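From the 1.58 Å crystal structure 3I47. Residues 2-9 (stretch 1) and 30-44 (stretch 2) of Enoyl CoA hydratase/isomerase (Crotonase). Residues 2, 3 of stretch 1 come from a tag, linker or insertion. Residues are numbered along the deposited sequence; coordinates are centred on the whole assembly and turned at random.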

# COMPACT_ATOMS: atom_id res chain seq x y z
N SER A 2 -20.05 5.12 -18.13
CA SER A 2 -19.25 4.07 -17.45
C SER A 2 -18.18 4.70 -16.55
O SER A 2 -17.48 5.62 -16.97
CB SER A 2 -18.59 3.15 -18.48
OG SER A 2 -17.78 2.16 -17.86
N LEU A 3 -18.07 4.21 -15.32
CA LEU A 3 -16.98 4.59 -14.43
C LEU A 3 -15.75 3.76 -14.79
O LEU A 3 -15.61 2.61 -14.36
CB LEU A 3 -17.37 4.41 -12.96
CG LEU A 3 -18.34 5.45 -12.37
CD1 LEU A 3 -19.19 4.83 -11.27
CD2 LEU A 3 -17.58 6.68 -11.86
N SER A 4 -14.86 4.35 -15.59
CA SER A 4 -13.75 3.59 -16.16
C SER A 4 -12.37 4.04 -15.70
O SER A 4 -11.38 3.37 -16.00
CB SER A 4 -13.82 3.60 -17.69
OG SER A 4 -13.82 4.93 -18.19
N ASP A 5 -12.30 5.14 -14.96
CA ASP A 5 -10.99 5.64 -14.48
C ASP A 5 -10.38 4.79 -13.37
O ASP A 5 -9.16 4.67 -13.28
CB ASP A 5 -11.09 7.09 -14.01
CG ASP A 5 -11.05 8.08 -15.17
OD1 ASP A 5 -11.13 7.67 -16.35
OD2 ASP A 5 -10.95 9.29 -14.91
N LEU A 6 -11.24 4.21 -12.53
CA LEU A 6 -10.78 3.37 -11.45
C LEU A 6 -11.70 2.17 -11.36
O LEU A 6 -12.90 2.33 -11.13
CB LEU A 6 -10.77 4.16 -10.14
CG LEU A 6 -10.22 3.36 -8.97
CD1 LEU A 6 -8.71 3.33 -9.04
CD2 LEU A 6 -10.70 3.91 -7.66
N LEU A 7 -11.14 0.99 -11.60
CA LEU A 7 -11.89 -0.24 -11.57
C LEU A 7 -11.84 -0.86 -10.18
O LEU A 7 -10.87 -0.68 -9.45
CB LEU A 7 -11.37 -1.23 -12.62
CG LEU A 7 -11.27 -0.70 -14.06
CD1 LEU A 7 -10.55 -1.70 -14.95
CD2 LEU A 7 -12.64 -0.34 -14.62
N TYR A 8 -12.90 -1.56 -9.81
CA TYR A 8 -12.95 -2.23 -8.51
C TYR A 8 -13.64 -3.57 -8.65
O TYR A 8 -14.78 -3.64 -9.13
CB TYR A 8 -13.67 -1.33 -7.49
CG TYR A 8 -13.81 -1.92 -6.11
CD1 TYR A 8 -12.69 -2.41 -5.43
CD2 TYR A 8 -15.06 -1.99 -5.49
CE1 TYR A 8 -12.82 -2.96 -4.15
CE2 TYR A 8 -15.20 -2.53 -4.22
CZ TYR A 8 -14.08 -3.01 -3.56
OH TYR A 8 -14.22 -3.54 -2.30
N GLU A 9 -12.96 -4.63 -8.24
CA GLU A 9 -13.55 -5.97 -8.24
C GLU A 9 -12.99 -6.81 -7.11
O GLU A 9 -11.90 -6.52 -6.60
CB GLU A 9 -13.37 -6.68 -9.59
CG GLU A 9 -11.97 -7.22 -9.89
CD GLU A 9 -11.94 -8.11 -11.13
OE1 GLU A 9 -12.79 -9.02 -11.24
OE2 GLU A 9 -11.07 -7.91 -12.00
N ASN A 30 -7.18 15.35 -8.06
CA ASN A 30 -8.02 15.18 -6.88
C ASN A 30 -9.24 14.30 -7.17
O ASN A 30 -9.74 13.64 -6.27
CB ASN A 30 -8.48 16.54 -6.35
CG ASN A 30 -9.19 17.34 -7.40
OD1 ASN A 30 -8.59 17.70 -8.41
ND2 ASN A 30 -10.48 17.58 -7.19
N GLN A 31 -9.70 14.26 -8.43
CA GLN A 31 -10.85 13.42 -8.81
C GLN A 31 -10.49 11.94 -8.74
O GLN A 31 -11.21 11.15 -8.11
CB GLN A 31 -11.37 13.80 -10.20
CG GLN A 31 -12.64 13.05 -10.60
CD GLN A 31 -13.08 13.42 -11.99
OE1 GLN A 31 -13.41 14.58 -12.26
NE2 GLN A 31 -13.09 12.44 -12.90
N LEU A 32 -9.38 11.55 -9.38
CA LEU A 32 -8.97 10.15 -9.35
C LEU A 32 -8.72 9.70 -7.91
O LEU A 32 -9.13 8.61 -7.51
CB LEU A 32 -7.70 9.95 -10.19
CG LEU A 32 -7.11 8.53 -10.26
CD1 LEU A 32 -8.02 7.57 -11.01
CD2 LEU A 32 -5.70 8.55 -10.86
N LEU A 33 -8.04 10.54 -7.14
CA LEU A 33 -7.72 10.18 -5.75
C LEU A 33 -8.97 10.07 -4.87
O LEU A 33 -9.00 9.25 -3.94
CB LEU A 33 -6.69 11.13 -5.16
CG LEU A 33 -5.33 11.12 -5.87
CD1 LEU A 33 -4.48 12.28 -5.35
CD2 LEU A 33 -4.61 9.79 -5.77
N THR A 34 -9.99 10.87 -5.15
CA THR A 34 -11.26 10.76 -4.44
C THR A 34 -11.94 9.43 -4.75
O THR A 34 -12.44 8.78 -3.83
CB THR A 34 -12.19 11.95 -4.79
OG1 THR A 34 -11.61 13.15 -4.26
CG2 THR A 34 -13.57 11.78 -4.16
N GLU A 35 -11.93 9.02 -6.02
CA GLU A 35 -12.44 7.69 -6.40
C GLU A 35 -11.73 6.60 -5.62
O GLU A 35 -12.36 5.68 -5.11
CB GLU A 35 -12.25 7.40 -7.89
CG GLU A 35 -13.05 8.30 -8.82
CD GLU A 35 -13.39 7.63 -10.14
OE1 GLU A 35 -13.14 8.25 -11.20
OE2 GLU A 35 -13.90 6.49 -10.13
N MET A 36 -10.41 6.71 -5.54
CA MET A 36 -9.61 5.73 -4.80
C MET A 36 -10.01 5.67 -3.33
O MET A 36 -10.16 4.57 -2.78
CB MET A 36 -8.11 5.99 -4.98
CG MET A 36 -7.69 5.81 -6.44
SD MET A 36 -5.90 6.00 -6.74
CE MET A 36 -5.29 4.67 -5.77
N ARG A 37 -10.21 6.83 -2.71
CA ARG A 37 -10.65 6.88 -1.30
C ARG A 37 -11.96 6.11 -1.09
O ARG A 37 -12.09 5.33 -0.14
CB ARG A 37 -10.86 8.32 -0.84
CG ARG A 37 -9.58 9.12 -0.68
CD ARG A 37 -9.91 10.54 -0.24
NE ARG A 37 -10.43 10.58 1.14
CZ ARG A 37 -10.97 11.65 1.71
NH1 ARG A 37 -11.09 12.79 1.02
NH2 ARG A 37 -11.40 11.59 2.96
N ILE A 38 -12.93 6.35 -1.97
CA ILE A 38 -14.23 5.71 -1.83
C ILE A 38 -14.14 4.20 -1.99
O ILE A 38 -14.69 3.45 -1.17
CB ILE A 38 -15.27 6.30 -2.82
CG1 ILE A 38 -15.51 7.77 -2.48
CG2 ILE A 38 -16.58 5.50 -2.75
CD1 ILE A 38 -16.31 8.55 -3.51
N ARG A 39 -13.45 3.75 -3.04
CA ARG A 39 -13.33 2.31 -3.27
C ARG A 39 -12.54 1.64 -2.15
O ARG A 39 -12.87 0.53 -1.74
CB ARG A 39 -12.66 2.00 -4.61
CG ARG A 39 -13.39 2.55 -5.82
CD ARG A 39 -14.80 2.08 -5.92
NE ARG A 39 -15.35 2.48 -7.21
CZ ARG A 39 -16.55 2.11 -7.64
NH1 ARG A 39 -17.34 1.38 -6.86
NH2 ARG A 39 -16.96 2.51 -8.84
N LEU A 40 -11.48 2.30 -1.67
CA LEU A 40 -10.70 1.76 -0.57
C LEU A 40 -11.57 1.58 0.68
O LEU A 40 -11.53 0.53 1.33
CB LEU A 40 -9.51 2.67 -0.26
CG LEU A 40 -8.72 2.27 0.99
CD1 LEU A 40 -7.95 0.98 0.74
CD2 LEU A 40 -7.78 3.40 1.39
N ASP A 41 -12.37 2.61 0.99
CA ASP A 41 -13.29 2.56 2.12
C ASP A 41 -14.24 1.38 2.00
O ASP A 41 -14.46 0.66 2.97
CB ASP A 41 -14.08 3.88 2.23
CG ASP A 41 -14.98 3.92 3.46
OD1 ASP A 41 -14.46 4.11 4.58
OD2 ASP A 41 -16.21 3.78 3.30
N SER A 42 -14.78 1.17 0.81
CA SER A 42 -15.68 0.04 0.56
C SER A 42 -14.97 -1.29 0.85
O SER A 42 -15.53 -2.16 1.54
CB SER A 42 -16.18 0.08 -0.87
OG SER A 42 -17.02 1.21 -1.08
N ALA A 43 -13.75 -1.43 0.35
CA ALA A 43 -12.99 -2.68 0.52
C ALA A 43 -12.66 -2.92 1.99
O ALA A 43 -12.77 -4.05 2.49
CB ALA A 43 -11.71 -2.64 -0.33
N ILE A 44 -12.27 -1.86 2.69
CA ILE A 44 -11.92 -1.96 4.12
C ILE A 44 -13.13 -2.42 4.94
O ILE A 44 -12.98 -3.17 5.91
CB ILE A 44 -11.34 -0.63 4.66
CG1 ILE A 44 -9.92 -0.43 4.12
CG2 ILE A 44 -11.34 -0.60 6.21
CD1 ILE A 44 -9.33 0.95 4.42
O HOH W 1 -11.42 10.04 -12.29
O HOH W 2 -14.21 3.99 -9.33
O HOH W 3 -14.24 5.09 -12.34

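No direct hydrogen bond joins the two stretches; every polar link between them passes through one of three water molecules, and Glu35 takes part in all three bridges. Water 1 donates to Asp5 OD2 (2.8 Å) and to Glu35 OE1 (2.7 Å) and accepts from Gln31 NE2 (3.0 Å). Its position explains how two carboxylates can lie close together, with Asp5 OD2 and Glu35 OE1 4.4 Å apart: each accepts a hydrogen bond from the same water, while the amide of Gln31 donates one to it. The extended Gln31 side chain, with chi1 and chi2 both t, brings its end nearer to Asp5 although its CA-to-CB bond points sideways.

The other carboxylate oxygen of Glu35 is engaged by the two remaining waters. Water 3 accepts from the backbone Leu6 N (3.1 Å) and lies 2.6 Å from Glu35 OE2. Water 2 lies 2.6 Å from Glu35 OE2 and 2.8 Å from Leu6 O, and accepts from Arg39 NE at 2.8 Å. Both backbone polar groups of Leu6 are thus in touch with solvent molecules that also reach the helix, an arrangement suited to a strand residue whose side chain is buried. A glutamate, with two acceptor oxygens at the end of a flexible chain, can serve waters at separate sites.

Away from these waters the contact is mostly van der Waals packing. Strand 6-9 and helix 30-44 run almost parallel, at 9°, with their axes 9.3 Å apart at closest approach, and the contact buries 580 Å² in total. Alternation along the strand directs Leu6 and Tyr8 toward the helix and Leu7 away from it. Leu6, the residue most covered by the other stretch, adopts a t,p rotamer that lays its branched end against the helix backbone: Leu6 CD2 is 3.5 Å from Glu35 O and also 3.5 Å from Met36 N. Leu6 CD1 meets Met36 CG at 3.7 Å, and Leu6 CD2 meets Arg39 CG at 3.5 Å, so the aliphatic part of the arginine helps to cover the leucine. Leu32 adds a looser apolar contact, its CD1 4.5 Å from Leu6 CB; the same Leu32 CD1 also lies 3.9 Å from Asp5 O.

Further along, Tyr8 extends with chi1 t toward the last turn of the helix within this stretch. Arg39 O lies over one face of its ring, and Tyr8 OH comes to 3.2 Å from Ala43 CA and 3.3 Å from Ala43 CB. The small alanine side chain leaves room for this close approach. Although Tyr8 OH is 3.4 Å from Ala43 N, the angle is poor for hydrogen bonding, and Ala43 N instead donates to Arg39 O within the helix (3.0 Å). Arg39 completes the packing, with Tyr8 CB over one face of its guanidinium and Arg39 CD 3.9 Å from Tyr8 CB. At the exposed margin, the tag-derived Leu3 places CD1 4.0 Å from Arg39 NH2 and CD2 4.1 Å from Glu35 OE2.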